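Local structure of GGDEF and EAL domain-containing protein (Vibrio cholerae O1 str. 2010EL-1786, 6PWK) at residues D20-L25 against I89-T94; N165-Y170 against D357-H362; Q259-E264 against S292-V297; G384-A389 against I406-G411. The protein probably acts as a receptor that binds c-di-GMP, here at its GGDEF and EAL domains, to control large adhesins and biofilm formation. All blocks are in the same frame, centred on the assembly; numbering follows the deposited sequence.

Contact 1: D20-L25 against I89-T94; sequences DPVSHL and IARIST
A salt bridge between Asp-20 and Arg-91 ties the turn between helix 3-18 and helix 28-41 of the GGDEF domain to the segment leading into residues 93-97, which take the place of the signature motif that names the family. Arg-91 NH1 lies 2.9 Å from Asp-20 OD2, on the syn side of that oxygen and 26° out of the carboxylate plane. Seen from the guanidinium the bond lies in plane, although the two flat groups are turned 74° from each other. The same oxygen also accepts, on its anti side, from Ser-23 N, closing an Asx motif at 2.8 Å. Ser-23 OG adds a third bond through the anti lone pair, so three donors grip OD2. Ser-23 OG in turn accepts from Leu-25 N at 3.2 Å, an ST turn that carries the chain onward. The extended chain of Arg-91, with CG anti to the backbone N (chi1 -173°), runs past Ser-23 OG, which faces CB and CD. On the far edge of the guanidinium, NH2 gives an in-plane bond of 3.1 Å to a lone pair of Thr-94 O, so bonds in its own plane fix the rotation of the group. Beside the bridge, Val-22 lies against NH1. Farther along, Leu-25 CD1 meets Ile-89 CG2 of strand 88-90 at 3.7 Å. Ile-92 O bonds Arg-28, a residue of the c-di-GMP pocket. Helix 53-80 covers Val-22 and Leu-25 through Val-71 and Ala-75, Phe-97 of strand 96-102 packs on Ser-23, Leu-25 and Arg-91, and helix 28-41 meets Ala-90.

Contact 2: N165-Y170 against D357-H362; sequences NPELNY and DYLFTH
Glu-167 and Pro-166, in a type I turn after the last long helix of the GGDEF domain, meet Tyr-358 and Leu-359 of the EAL domain, so the contact joins the two domains of one chain. Its tight part gathers round the Tyr-358 hydroxyl. Tyr-358 OH and Glu-167 OE1 are modelled as a hydrogen bond with the tyrosine as donor, its 2.3 Å length doubtful. OE1 arrives at the edge of the phenol ring, near its plane, while the carboxylate itself stands 85° to that ring. Glu-167 reaches this place by a folded chain: CG sits between the backbone N and the carbonyl carbon (chi1 71°), and a bend at chi2 turns CD toward the phenol. Pro-166 CD packs beside the hydroxyl, and Pro-166 CG lies 4.1 Å from Leu-359 CD1. Glu-167 CB rests on Leu-359 CD2 at 3.6 Å. The looser side is that of His-362, an exposed residue whose CE1 stands 3.8 Å from Glu-167 CG. There the ring touches only the aliphatic part of the glutamate, and Glu-167 OE2 remains 4.8 Å from His-362 NE2. Arg-391 makes a cation-pi contact with the Tyr-358 ring, while Arg-338 touches Pro-166 and forms a salt bridge with Asp-357. The Tyr-358 side chain is about 5 Å from bound c-di-GMP, so the phenol, pointing its hydroxyl at a carboxylate of the other domain, places a polar interdomain link close to the nucleotide pocket.

Contact 3: Q259-E264 against S292-V297; sequences QLEKGE and SKHLSV
Leu-260 and Val-297 form the apolar part of this first shell, and Glu-261 with His-294 the polar fringe. Leu-260 CB, in the last turn of helix 245-261, stands 3.7 Å from Val-297 CG1, and Leu-260 CD1 is 4.1 Å from Val-297 CB. The next residue sends its carboxylate across the same valine: Glu-261 OE2 lies 3.7 Å from Val-297 CG1, and the side chains cross at about a right angle. OE2 also comes to the edge of the His-294 ring, in its plane, 3.2 Å from CD2. A bend in the glutamate at chi2 (-73°) brings its CD near Val-297 CG1. Ser-296 OG is 3.6 Å from Glu-261 OE2, too far for a hydrogen bond; the contact is made by apolar packing and by the carboxylate lying at the CD2 edge, without a hydrogen bond between the segments. A further shell out, His-294 ND1 bonds Thr-290 O, which helps set the turn of the imidazole, with its CD2 edge at the glutamate. Since Glu-261 OE2 is 4.5 Å from His-294 NE2, the carboxylate might mildly favour a protonated ring. Ile-257, one turn earlier in helix 245-261, touches both His-294 and Val-297, and Leu-265 and Leu-300 close on Leu-260. The Leu-260 side chain is about 14 Å from bound c-di-GMP. The contact thus joins the end of helix 245-261, before strand 269-272, to the loop that follows helix 281-292 and enters strand 301-305, two successive helix-to-strand connections of the EAL barrel.

Contact 4: G384-A389 against I406-G411; sequences GITTIA and IEVFQG
Strand 386-389 and the short strand 408-409 run parallel, with Ile-388 paired to Val-408 and Ala-389 N bonded to Val-408 O at 3.0 Å, the two ends of a beta-alpha-beta unit through helix 395-402. A weak bond from Val-408 N to Thr-387 O precedes it, and Ile-388 CA adds a C-H...O contact to Val-408 O. Thr-387 OG1, placed between the backbone N and the carbonyl carbon (chi1 63°), weakly accepts from Glu-407 N at 3.4 Å. On one face Val-408 CG2 faces both branches of Ile-388, while Val-408 CG1 lies toward Thr-386 CG2. Glu-407 crosses Thr-386 at about a right angle, and Glu-407 OE1 is 3.4 Å from Thr-386 CG2. On the other face Ala-389 CB touches both Ile-406 CG2 and Phe-409 CD2, 3.8 Å from each. Phe-409 continues onto Leu-398 and Leu-401 of helix 395-402, and strand 408-409 also pairs, antiparallel, with strand 200-209, so it closes the EAL barrel. Past it, Gln-410 NE2 bonds Gln-205 and Glu-218, its OE1 bonds Lys-355, and Gly-411 touches c-di-GMP. The strand pair thus leads to Gln-410, whose amide probably helps position Glu-218, a ligand of the magnesium ion.

How the contacts relate
Three of the four contacts lie close to bound c-di-GMP, at two sites, contact 1 at the GGDEF domain and contacts 2 and 4 at the EAL pocket. Contact 1 has the Val-22 side chain about 6 Å from its nucleotide, whereas contacts 2 and 4 approach theirs from Tyr-358 and Gln-410. Contacts 2 and 4 are neighbours, their nearest atoms about 5 Å apart and their centres 19 Å; contact 2 brings the GGDEF domain up to the barrel that contact 4 closes. Contact 3, nested along the chain within the loop closed by contact 2, sits with its centre 26 Å from that of contact 4. Contacts 1 and 3 lie on opposite sides of the chain's centre, about 52 Å between their centres.

Contact 1: D20-L25 against I89-T94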
loop_
_atom_site.group_PDB
_atom_site.type_symbol
_atom_site.label_atom_id
_atom_site.label_comp_id
_atom_site.label_asym_id
_atom_site.label_seq_id
_atom_site.Cartn_x
_atom_site.Cartn_y
_atom_site.Cartn_z
ATOM N N ASP A 20 19.593 15.323 -0.624
ATOM C CA ASP A 20 18.191 15.064 -0.932
ATOM C C ASP A 20 17.522 16.358 -1.379
ATOM O O ASP A 20 17.530 17.338 -0.625
ATOM C CB ASP A 20 17.475 14.489 0.284
ATOM C CG ASP A 20 15.970 14.445 0.108
ATOM O OD1 ASP A 20 15.489 13.650 -0.727
ATOM O OD2 ASP A 20 15.268 15.204 0.807
ATOM N N PRO A 21 16.940 16.410 -2.581
ATOM C CA PRO A 21 16.396 17.687 -3.075
ATOM C C PRO A 21 15.261 18.245 -2.233
ATOM O O PRO A 21 15.132 19.471 -2.118
ATOM C CB PRO A 21 15.925 17.338 -4.495
ATOM C CG PRO A 21 16.706 16.123 -4.872
ATOM C CD PRO A 21 16.890 15.351 -3.603
ATOM N N VAL A 22 14.431 17.387 -1.640
ATOM C CA VAL A 22 13.264 17.867 -0.903
ATOM C C VAL A 22 13.695 18.568 0.381
ATOM O O VAL A 22 13.414 19.754 0.588
ATOM C CB VAL A 22 12.295 16.710 -0.609
ATOM C CG1 VAL A 22 11.008 17.240 0.005
ATOM C CG2 VAL A 22 12.007 15.924 -1.879
ATOM N N SER A 23 14.385 17.843 1.261
ATOM C CA SER A 23 14.756 18.386 2.562
ATOM C C SER A 23 15.941 19.340 2.493
ATOM O O SER A 23 16.163 20.093 3.446
ATOM C CB SER A 23 15.082 17.249 3.531
ATOM O OG SER A 23 16.204 16.505 3.084
ATOM N N HIS A 24 16.698 19.325 1.396
ATOM C CA HIS A 24 17.961 20.056 1.291
ATOM C C HIS A 24 18.925 19.663 2.409
ATOM O O HIS A 24 19.760 20.464 2.840
ATOM C CB HIS A 24 17.742 21.573 1.273
ATOM C CG HIS A 24 18.856 22.334 0.625
ATOM N ND1 HIS A 24 19.026 22.382 -0.743
ATOM C CD2 HIS A 24 19.862 23.069 1.154
ATOM C CE1 HIS A 24 20.086 23.117 -1.027
ATOM N NE2 HIS A 24 20.612 23.547 0.106
ATOM N N LEU A 25 18.803 18.431 2.890
ATOM C CA LEU A 25 19.730 17.822 3.830
ATOM C C LEU A 25 20.486 16.708 3.121
ATOM O O LEU A 25 20.235 16.400 1.954
ATOM C CB LEU A 25 18.985 17.285 5.056
ATOM C CG LEU A 25 18.351 18.287 6.018
ATOM C CD1 LEU A 25 17.512 17.557 7.054
ATOM C CD2 LEU A 25 19.425 19.126 6.691
ATOM N N ILE A 89 23.321 15.957 9.834
ATOM C CA ILE A 89 21.866 15.888 9.771
ATOM C C ILE A 89 21.497 15.424 8.371
ATOM O O ILE A 89 21.863 16.070 7.382
ATOM C CB ILE A 89 21.205 17.235 10.098
ATOM C CG1 ILE A 89 21.654 17.732 11.473
ATOM C CG2 ILE A 89 19.688 17.102 10.056
ATOM C CD1 ILE A 89 20.977 19.010 11.912
ATOM N N ALA A 90 20.784 14.305 8.286
ATOM C CA ALA A 90 20.454 13.711 7.002
ATOM C C ALA A 90 19.033 13.170 7.030
ATOM O O ALA A 90 18.448 12.947 8.093
ATOM C CB ALA A 90 21.435 12.593 6.631
ATOM N N ARG A 91 18.485 12.965 5.836
ATOM C CA ARG A 91 17.167 12.359 5.657
ATOM C C ARG A 91 17.397 10.917 5.216
ATOM O O ARG A 91 17.609 10.645 4.032
ATOM C CB ARG A 91 16.343 13.143 4.644
ATOM C CG ARG A 91 14.904 12.683 4.519
ATOM C CD ARG A 91 14.197 13.424 3.401
ATOM N NE ARG A 91 12.855 12.905 3.160
ATOM C CZ ARG A 91 12.161 13.128 2.050
ATOM N NH1 ARG A 91 12.688 13.853 1.073
ATOM N NH2 ARG A 91 10.945 12.619 1.910
ATOM N N ILE A 92 17.358 9.992 6.178
ATOM C CA ILE A 92 17.753 8.611 5.910
ATOM C C ILE A 92 16.629 7.780 5.303
ATOM O O ILE A 92 16.892 6.686 4.784
ATOM C CB ILE A 92 18.255 7.943 7.200
ATOM C CG1 ILE A 92 17.102 7.749 8.186
ATOM C CG2 ILE A 92 19.350 8.784 7.838
ATOM C CD1 ILE A 92 17.532 7.168 9.512
ATOM N N SER A 93 15.390 8.255 5.360
ATOM C CA SER A 93 14.266 7.560 4.749
ATOM C C SER A 93 13.177 8.584 4.459
ATOM O O SER A 93 13.383 9.793 4.608
ATOM C CB SER A 93 13.768 6.421 5.649
ATOM O OG SER A 93 12.387 6.565 5.933
ATOM N N THR A 94 12.010 8.095 4.040
ATOM C CA THR A 94 10.945 8.992 3.603
ATOM C C THR A 94 10.468 9.887 4.742
ATOM O O THR A 94 10.287 11.096 4.559
ATOM C CB THR A 94 9.780 8.181 3.034
ATOM O OG1 THR A 94 10.264 7.305 2.008
ATOM C CG2 THR A 94 8.726 9.107 2.441
#

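Contact 2: N165-Y170 against D357-H362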
loop_
_atom_site.group_PDB
_atom_site.type_symbol
_atom_site.label_atom_id
_atom_site.label_comp_id
_atom_site.label_asym_id
_atom_site.label_seq_id
_atom_site.Cartn_x
_atom_site.Cartn_y
_atom_site.Cartn_z
ATOM N N ASN A 165 5.894 4.377 24.319
ATOM C CA ASN A 165 5.718 5.131 25.562
ATOM C C ASN A 165 5.704 6.616 25.227
ATOM O O ASN A 165 6.698 7.324 25.439
ATOM C CB ASN A 165 6.818 4.801 26.575
ATOM C CG ASN A 165 6.920 3.317 26.861
ATOM O OD1 ASN A 165 6.074 2.744 27.550
ATOM N ND2 ASN A 165 7.965 2.685 26.337
ATOM N N PRO A 166 4.581 7.126 24.708
ATOM C CA PRO A 166 4.525 8.543 24.312
ATOM C C PRO A 166 4.651 9.525 25.468
ATOM O O PRO A 166 4.754 10.733 25.211
ATOM C CB PRO A 166 3.156 8.664 23.631
ATOM C CG PRO A 166 2.356 7.528 24.181
ATOM C CD PRO A 166 3.334 6.414 24.389
ATOM N N GLU A 167 4.637 9.069 26.723
ATOM C CA GLU A 167 4.911 9.983 27.827
ATOM C C GLU A 167 6.381 10.369 27.887
ATOM O O GLU A 167 6.725 11.364 28.536
ATOM C CB GLU A 167 4.478 9.370 29.160
ATOM C CG GLU A 167 5.335 8.213 29.644
ATOM C CD GLU A 167 4.923 6.884 29.041
ATOM O OE1 GLU A 167 4.196 6.884 28.026
ATOM O OE2 GLU A 167 5.323 5.835 29.589
ATOM N N LEU A 168 7.251 9.607 27.233
ATOM C CA LEU A 168 8.652 9.976 27.115
ATOM C C LEU A 168 8.830 10.970 25.976
ATOM O O LEU A 168 8.249 10.809 24.899
ATOM C CB LEU A 168 9.517 8.741 26.858
ATOM C CG LEU A 168 9.447 7.580 27.852
ATOM C CD1 LEU A 168 10.334 6.437 27.383
ATOM C CD2 LEU A 168 9.851 8.039 29.242
ATOM N N ASN A 169 9.631 12.008 26.222
ATOM C CA ASN A 169 9.990 12.913 25.138
ATOM C C ASN A 169 10.773 12.184 24.055
ATOM O O ASN A 169 10.612 12.478 22.865
ATOM C CB ASN A 169 10.796 14.094 25.676
ATOM C CG ASN A 169 9.978 14.996 26.576
ATOM O OD1 ASN A 169 9.312 15.919 26.107
ATOM N ND2 ASN A 169 10.027 14.738 27.878
ATOM N N TYR A 170 11.598 11.216 24.445
ATOM C CA TYR A 170 12.416 10.471 23.500
ATOM C C TYR A 170 12.769 9.118 24.114
ATOM O O TYR A 170 12.724 8.951 25.341
ATOM C CB TYR A 170 13.686 11.242 23.131
ATOM C CG TYR A 170 14.486 11.689 24.332
ATOM C CD1 TYR A 170 14.209 12.894 24.964
ATOM C CD2 TYR A 170 15.509 10.902 24.845
ATOM C CE1 TYR A 170 14.926 13.303 26.066
ATOM C CE2 TYR A 170 16.235 11.304 25.948
ATOM C CZ TYR A 170 15.937 12.507 26.554
ATOM O OH TYR A 170 16.649 12.919 27.653
ATOM N N ASP A 357 -7.096 6.483 27.075
ATOM C CA ASP A 357 -5.652 6.587 26.925
ATOM C C ASP A 357 -5.004 6.626 28.303
ATOM O O ASP A 357 -5.430 7.382 29.181
ATOM C CB ASP A 357 -5.300 7.842 26.123
ATOM C CG ASP A 357 -3.823 7.929 25.773
ATOM O OD1 ASP A 357 -3.044 7.049 26.197
ATOM O OD2 ASP A 357 -3.441 8.885 25.065
ATOM N N TYR A 358 -3.975 5.798 28.495
ATOM C CA TYR A 358 -3.332 5.714 29.801
ATOM C C TYR A 358 -2.609 6.996 30.186
ATOM O O TYR A 358 -2.218 7.137 31.349
ATOM C CB TYR A 358 -2.362 4.532 29.840
ATOM C CG TYR A 358 -1.032 4.753 29.148
ATOM C CD1 TYR A 358 -0.882 4.502 27.789
ATOM C CD2 TYR A 358 0.079 5.184 29.861
ATOM C CE1 TYR A 358 0.335 4.692 27.158
ATOM C CE2 TYR A 358 1.297 5.378 29.240
ATOM C CZ TYR A 358 1.420 5.131 27.890
ATOM O OH TYR A 358 2.632 5.321 27.271
ATOM N N LEU A 359 -2.423 7.926 29.248
ATOM C CA LEU A 359 -1.857 9.225 29.583
ATOM C C LEU A 359 -2.802 10.080 30.416
ATOM O O LEU A 359 -2.376 11.121 30.929
ATOM C CB LEU A 359 -1.465 9.973 28.308
ATOM C CG LEU A 359 -0.299 9.373 27.521
ATOM C CD1 LEU A 359 -0.012 10.193 26.277
ATOM C CD2 LEU A 359 0.936 9.281 28.400
ATOM N N PHE A 360 -4.067 9.674 30.559
ATOM C CA PHE A 360 -4.994 10.423 31.400
ATOM C C PHE A 360 -4.748 10.174 32.882
ATOM O O PHE A 360 -5.053 11.039 33.710
ATOM C CB PHE A 360 -6.438 10.077 31.036
ATOM C CG PHE A 360 -6.897 10.683 29.740
ATOM C CD1 PHE A 360 -7.039 12.055 29.618
ATOM C CD2 PHE A 360 -7.194 9.884 28.649
ATOM C CE1 PHE A 360 -7.462 12.620 28.429
ATOM C CE2 PHE A 360 -7.619 10.442 27.457
ATOM C CZ PHE A 360 -7.752 11.813 27.348
ATOM N N THR A 361 -4.203 9.011 33.236
ATOM C CA THR A 361 -3.775 8.762 34.606
ATOM C C THR A 361 -2.398 9.347 34.898
ATOM O O THR A 361 -1.900 9.184 36.015
ATOM C CB THR A 361 -3.760 7.259 34.897
ATOM O OG1 THR A 361 -2.698 6.634 34.164
ATOM C CG2 THR A 361 -5.083 6.623 34.498
ATOM N N HIS A 362 -1.783 10.024 33.929
ATOM C CA HIS A 362 -0.421 10.523 34.054
ATOM C C HIS A 362 -0.345 12.006 34.386
ATOM O O HIS A 362 0.540 12.417 35.144
ATOM C CB HIS A 362 0.354 10.255 32.759
ATOM C CG HIS A 362 1.310 9.105 32.851
ATOM N ND1 HIS A 362 2.671 9.257 32.696
ATOM C CD2 HIS A 362 1.103 7.787 33.085
ATOM C CE1 HIS A 362 3.260 8.082 32.827
ATOM N NE2 HIS A 362 2.332 7.173 33.065
#

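Contact 3: Q259-E264 against S292-V297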
loop_
_atom_site.group_PDB
_atom_site.type_symbol
_atom_site.label_atom_id
_atom_site.label_comp_id
_atom_site.label_asym_id
_atom_site.label_seq_id
_atom_site.Cartn_x
_atom_site.Cartn_y
_atom_site.Cartn_z
ATOM N N GLN A 259 -8.710 -21.513 24.976
ATOM C CA GLN A 259 -9.010 -21.398 26.401
ATOM C C GLN A 259 -10.507 -21.257 26.646
ATOM O O GLN A 259 -11.039 -21.822 27.608
ATOM C CB GLN A 259 -8.251 -20.215 27.002
ATOM C CG GLN A 259 -6.784 -20.495 27.277
ATOM C CD GLN A 259 -6.590 -21.530 28.367
ATOM O OE1 GLN A 259 -7.446 -21.702 29.235
ATOM N NE2 GLN A 259 -5.462 -22.229 28.325
ATOM N N LEU A 260 -11.204 -20.505 25.792
ATOM C CA LEU A 260 -12.649 -20.375 25.948
ATOM C C LEU A 260 -13.359 -21.680 25.609
ATOM O O LEU A 260 -14.372 -22.021 26.232
ATOM C CB LEU A 260 -13.174 -19.233 25.079
ATOM C CG LEU A 260 -12.750 -17.826 25.504
ATOM C CD1 LEU A 260 -13.389 -16.777 24.608
ATOM C CD2 LEU A 260 -13.105 -17.578 26.960
ATOM N N GLU A 261 -12.842 -22.426 24.628
ATOM C CA GLU A 261 -13.429 -23.720 24.298
ATOM C C GLU A 261 -13.299 -24.704 25.452
ATOM O O GLU A 261 -14.105 -25.635 25.568
ATOM C CB GLU A 261 -12.779 -24.293 23.037
ATOM C CG GLU A 261 -13.102 -23.530 21.759
ATOM C CD GLU A 261 -14.522 -23.757 21.281
ATOM O OE1 GLU A 261 -15.072 -24.846 21.548
ATOM O OE2 GLU A 261 -15.087 -22.846 20.639
ATOM N N LYS A 262 -12.300 -24.516 26.318
ATOM C CA LYS A 262 -12.146 -25.367 27.496
ATOM C C LYS A 262 -13.174 -25.071 28.578
ATOM O O LYS A 262 -13.067 -25.648 29.666
ATOM C CB LYS A 262 -10.732 -25.228 28.067
ATOM C CG LYS A 262 -9.641 -25.713 27.122
ATOM C CD LYS A 262 -8.366 -26.117 27.857
ATOM C CE LYS A 262 -7.637 -24.923 28.450
ATOM N NZ LYS A 262 -6.334 -25.333 29.048
ATOM N N GLY A 263 -14.144 -24.198 28.313
ATOM C CA GLY A 263 -15.178 -23.885 29.283
ATOM C C GLY A 263 -14.670 -23.314 30.587
ATOM O O GLY A 263 -15.402 -23.321 31.580
ATOM N N GLU A 264 -13.435 -22.815 30.612
ATOM C CA GLU A 264 -12.837 -22.364 31.863
ATOM C C GLU A 264 -13.230 -20.929 32.189
ATOM O O GLU A 264 -13.838 -20.662 33.231
ATOM C CB GLU A 264 -11.310 -22.496 31.791
ATOM N N SER A 292 -16.722 -18.068 12.756
ATOM C CA SER A 292 -17.853 -18.922 12.412
ATOM C C SER A 292 -17.658 -20.354 12.890
ATOM O O SER A 292 -18.645 -21.074 13.069
ATOM C CB SER A 292 -18.087 -18.907 10.901
ATOM O OG SER A 292 -17.018 -19.530 10.211
ATOM N N LYS A 293 -16.415 -20.781 13.099
ATOM C CA LYS A 293 -16.124 -22.121 13.590
ATOM C C LYS A 293 -16.143 -22.214 15.112
ATOM O O LYS A 293 -15.994 -23.317 15.650
ATOM C CB LYS A 293 -14.764 -22.594 13.059
ATOM C CG LYS A 293 -14.759 -22.904 11.567
ATOM C CD LYS A 293 -13.425 -23.482 11.105
ATOM C CE LYS A 293 -12.383 -22.399 10.877
ATOM N NZ LYS A 293 -11.125 -22.958 10.303
ATOM N N HIS A 294 -16.320 -21.095 15.814
ATOM C CA HIS A 294 -16.382 -21.078 17.271
ATOM C C HIS A 294 -17.476 -20.108 17.720
ATOM O O HIS A 294 -17.242 -19.159 18.464
ATOM C CB HIS A 294 -15.032 -20.702 17.878
ATOM C CG HIS A 294 -13.901 -21.573 17.428
ATOM N ND1 HIS A 294 -13.110 -21.263 16.342
ATOM C CD2 HIS A 294 -13.429 -22.745 17.916
ATOM C CE1 HIS A 294 -12.198 -22.206 16.182
ATOM N NE2 HIS A 294 -12.370 -23.116 17.123
ATOM N N LEU A 295 -18.704 -20.354 17.258
ATOM C CA LEU A 295 -19.814 -19.463 17.581
ATOM C C LEU A 295 -20.198 -19.544 19.052
ATOM O O LEU A 295 -20.762 -18.587 19.594
ATOM C CB LEU A 295 -21.024 -19.791 16.703
ATOM C CG LEU A 295 -20.840 -19.622 15.194
ATOM C CD1 LEU A 295 -22.048 -20.159 14.445
ATOM C CD2 LEU A 295 -20.598 -18.162 14.846
ATOM N N SER A 296 -19.903 -20.666 19.710
ATOM C CA SER A 296 -20.292 -20.831 21.107
ATOM C C SER A 296 -19.576 -19.831 22.007
ATOM O O SER A 296 -20.156 -19.335 22.980
ATOM C CB SER A 296 -20.006 -22.263 21.561
ATOM O OG SER A 296 -18.671 -22.632 21.261
ATOM N N VAL A 297 -18.318 -19.513 21.693
ATOM C CA VAL A 297 -17.527 -18.594 22.501
ATOM C C VAL A 297 -17.487 -17.190 21.919
ATOM O O VAL A 297 -16.803 -16.319 22.474
ATOM C CB VAL A 297 -16.091 -19.123 22.685
ATOM C CG1 VAL A 297 -16.116 -20.529 23.266
ATOM C CG2 VAL A 297 -15.343 -19.099 21.358
#

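Contact 4: G384-A389 against I406-G411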
loop_
_atom_site.group_PDB
_atom_site.type_symbol
_atom_site.label_atom_id
_atom_site.label_comp_id
_atom_site.label_asym_id
_atom_site.label_seq_id
_atom_site.Cartn_x
_atom_site.Cartn_y
_atom_site.Cartn_z
ATOM N N GLY A 384 -24.380 5.505 25.335
ATOM C CA GLY A 384 -24.514 4.200 25.956
ATOM C C GLY A 384 -23.290 3.326 25.824
ATOM O O GLY A 384 -23.415 2.099 25.754
ATOM N N ILE A 385 -22.103 3.925 25.792
ATOM C CA ILE A 385 -20.851 3.204 25.603
ATOM C C ILE A 385 -20.100 3.177 26.926
ATOM O O ILE A 385 -19.909 4.220 27.564
ATOM C CB ILE A 385 -20.002 3.846 24.493
ATOM C CG1 ILE A 385 -20.742 3.747 23.158
ATOM C CG2 ILE A 385 -18.632 3.192 24.410
ATOM C CD1 ILE A 385 -20.065 4.472 22.034
ATOM N N THR A 386 -19.675 1.984 27.335
ATOM C CA THR A 386 -18.958 1.825 28.591
ATOM C C THR A 386 -17.575 2.459 28.494
ATOM O O THR A 386 -16.845 2.235 27.525
ATOM C CB THR A 386 -18.837 0.343 28.941
ATOM O OG1 THR A 386 -20.140 -0.251 28.985
ATOM C CG2 THR A 386 -18.158 0.164 30.287
ATOM N N THR A 387 -17.216 3.257 29.496
ATOM C CA THR A 387 -15.891 3.853 29.575
ATOM C C THR A 387 -15.033 3.074 30.561
ATOM O O THR A 387 -15.499 2.687 31.637
ATOM C CB THR A 387 -15.961 5.320 30.004
ATOM O OG1 THR A 387 -16.507 5.406 31.325
ATOM C CG2 THR A 387 -16.829 6.113 29.042
ATOM N N ILE A 388 -13.777 2.848 30.188
ATOM C CA ILE A 388 -12.839 2.077 30.994
ATOM C C ILE A 388 -11.576 2.906 31.178
ATOM O O ILE A 388 -10.935 3.292 30.194
ATOM C CB ILE A 388 -12.504 0.722 30.349
ATOM C CG1 ILE A 388 -13.781 -0.084 30.093
ATOM C CG2 ILE A 388 -11.525 -0.056 31.218
ATOM C CD1 ILE A 388 -13.539 -1.428 29.439
ATOM N N ALA A 389 -11.223 3.183 32.431
ATOM C CA ALA A 389 -9.946 3.812 32.730
ATOM C C ALA A 389 -8.832 2.776 32.653
ATOM O O ALA A 389 -9.020 1.606 32.991
ATOM C CB ALA A 389 -9.970 4.462 34.111
ATOM N N ILE A 406 -16.297 7.510 35.509
ATOM C CA ILE A 406 -15.798 6.354 34.770
ATOM C C ILE A 406 -16.438 5.098 35.347
ATOM O O ILE A 406 -16.471 4.912 36.569
ATOM C CB ILE A 406 -14.265 6.281 34.836
ATOM C CG1 ILE A 406 -13.651 7.611 34.395
ATOM C CG2 ILE A 406 -13.744 5.141 33.974
ATOM C CD1 ILE A 406 -14.040 8.027 32.992
ATOM N N GLU A 407 -16.950 4.231 34.471
ATOM C CA GLU A 407 -17.731 3.090 34.935
ATOM C C GLU A 407 -16.843 1.980 35.489
ATOM O O GLU A 407 -17.044 1.527 36.622
ATOM C CB GLU A 407 -18.616 2.563 33.801
ATOM C CG GLU A 407 -19.851 3.419 33.546
ATOM C CD GLU A 407 -20.863 2.742 32.641
ATOM O OE1 GLU A 407 -20.482 2.303 31.536
ATOM O OE2 GLU A 407 -22.042 2.640 33.044
ATOM N N VAL A 408 -15.862 1.525 34.710
ATOM C CA VAL A 408 -15.007 0.420 35.119
ATOM C C VAL A 408 -13.550 0.861 35.037
ATOM O O VAL A 408 -13.194 1.769 34.278
ATOM C CB VAL A 408 -15.263 -0.854 34.270
ATOM C CG1 VAL A 408 -16.481 -0.669 33.380
ATOM C CG2 VAL A 408 -14.053 -1.242 33.447
ATOM N N PHE A 409 -12.706 0.219 35.847
ATOM C CA PHE A 409 -11.304 0.588 35.981
ATOM C C PHE A 409 -10.423 -0.637 35.785
ATOM O O PHE A 409 -10.838 -1.771 36.036
ATOM C CB PHE A 409 -11.026 1.217 37.355
ATOM C CG PHE A 409 -11.939 2.361 37.694
ATOM C CD1 PHE A 409 -13.198 2.128 38.226
ATOM C CD2 PHE A 409 -11.538 3.670 37.483
ATOM C CE1 PHE A 409 -14.041 3.178 38.535
ATOM C CE2 PHE A 409 -12.376 4.724 37.794
ATOM C CZ PHE A 409 -13.628 4.477 38.319
ATOM N N GLN A 410 -9.192 -0.392 35.340
ATOM C CA GLN A 410 -8.230 -1.452 35.074
ATOM C C GLN A 410 -6.840 -0.961 35.445
ATOM O O GLN A 410 -6.512 0.209 35.234
ATOM C CB GLN A 410 -8.273 -1.881 33.597
ATOM C CG GLN A 410 -7.432 -3.105 33.267
ATOM C CD GLN A 410 -7.518 -3.501 31.803
ATOM O OE1 GLN A 410 -8.359 -2.996 31.059
ATOM N NE2 GLN A 410 -6.643 -4.407 31.383
ATOM N N GLY A 411 -6.034 -1.847 36.001
ATOM C CA GLY A 411 -4.681 -1.490 36.378
ATOM C C GLY A 411 -4.219 -2.296 37.576
ATOM O O GLY A 411 -4.919 -3.171 38.079
#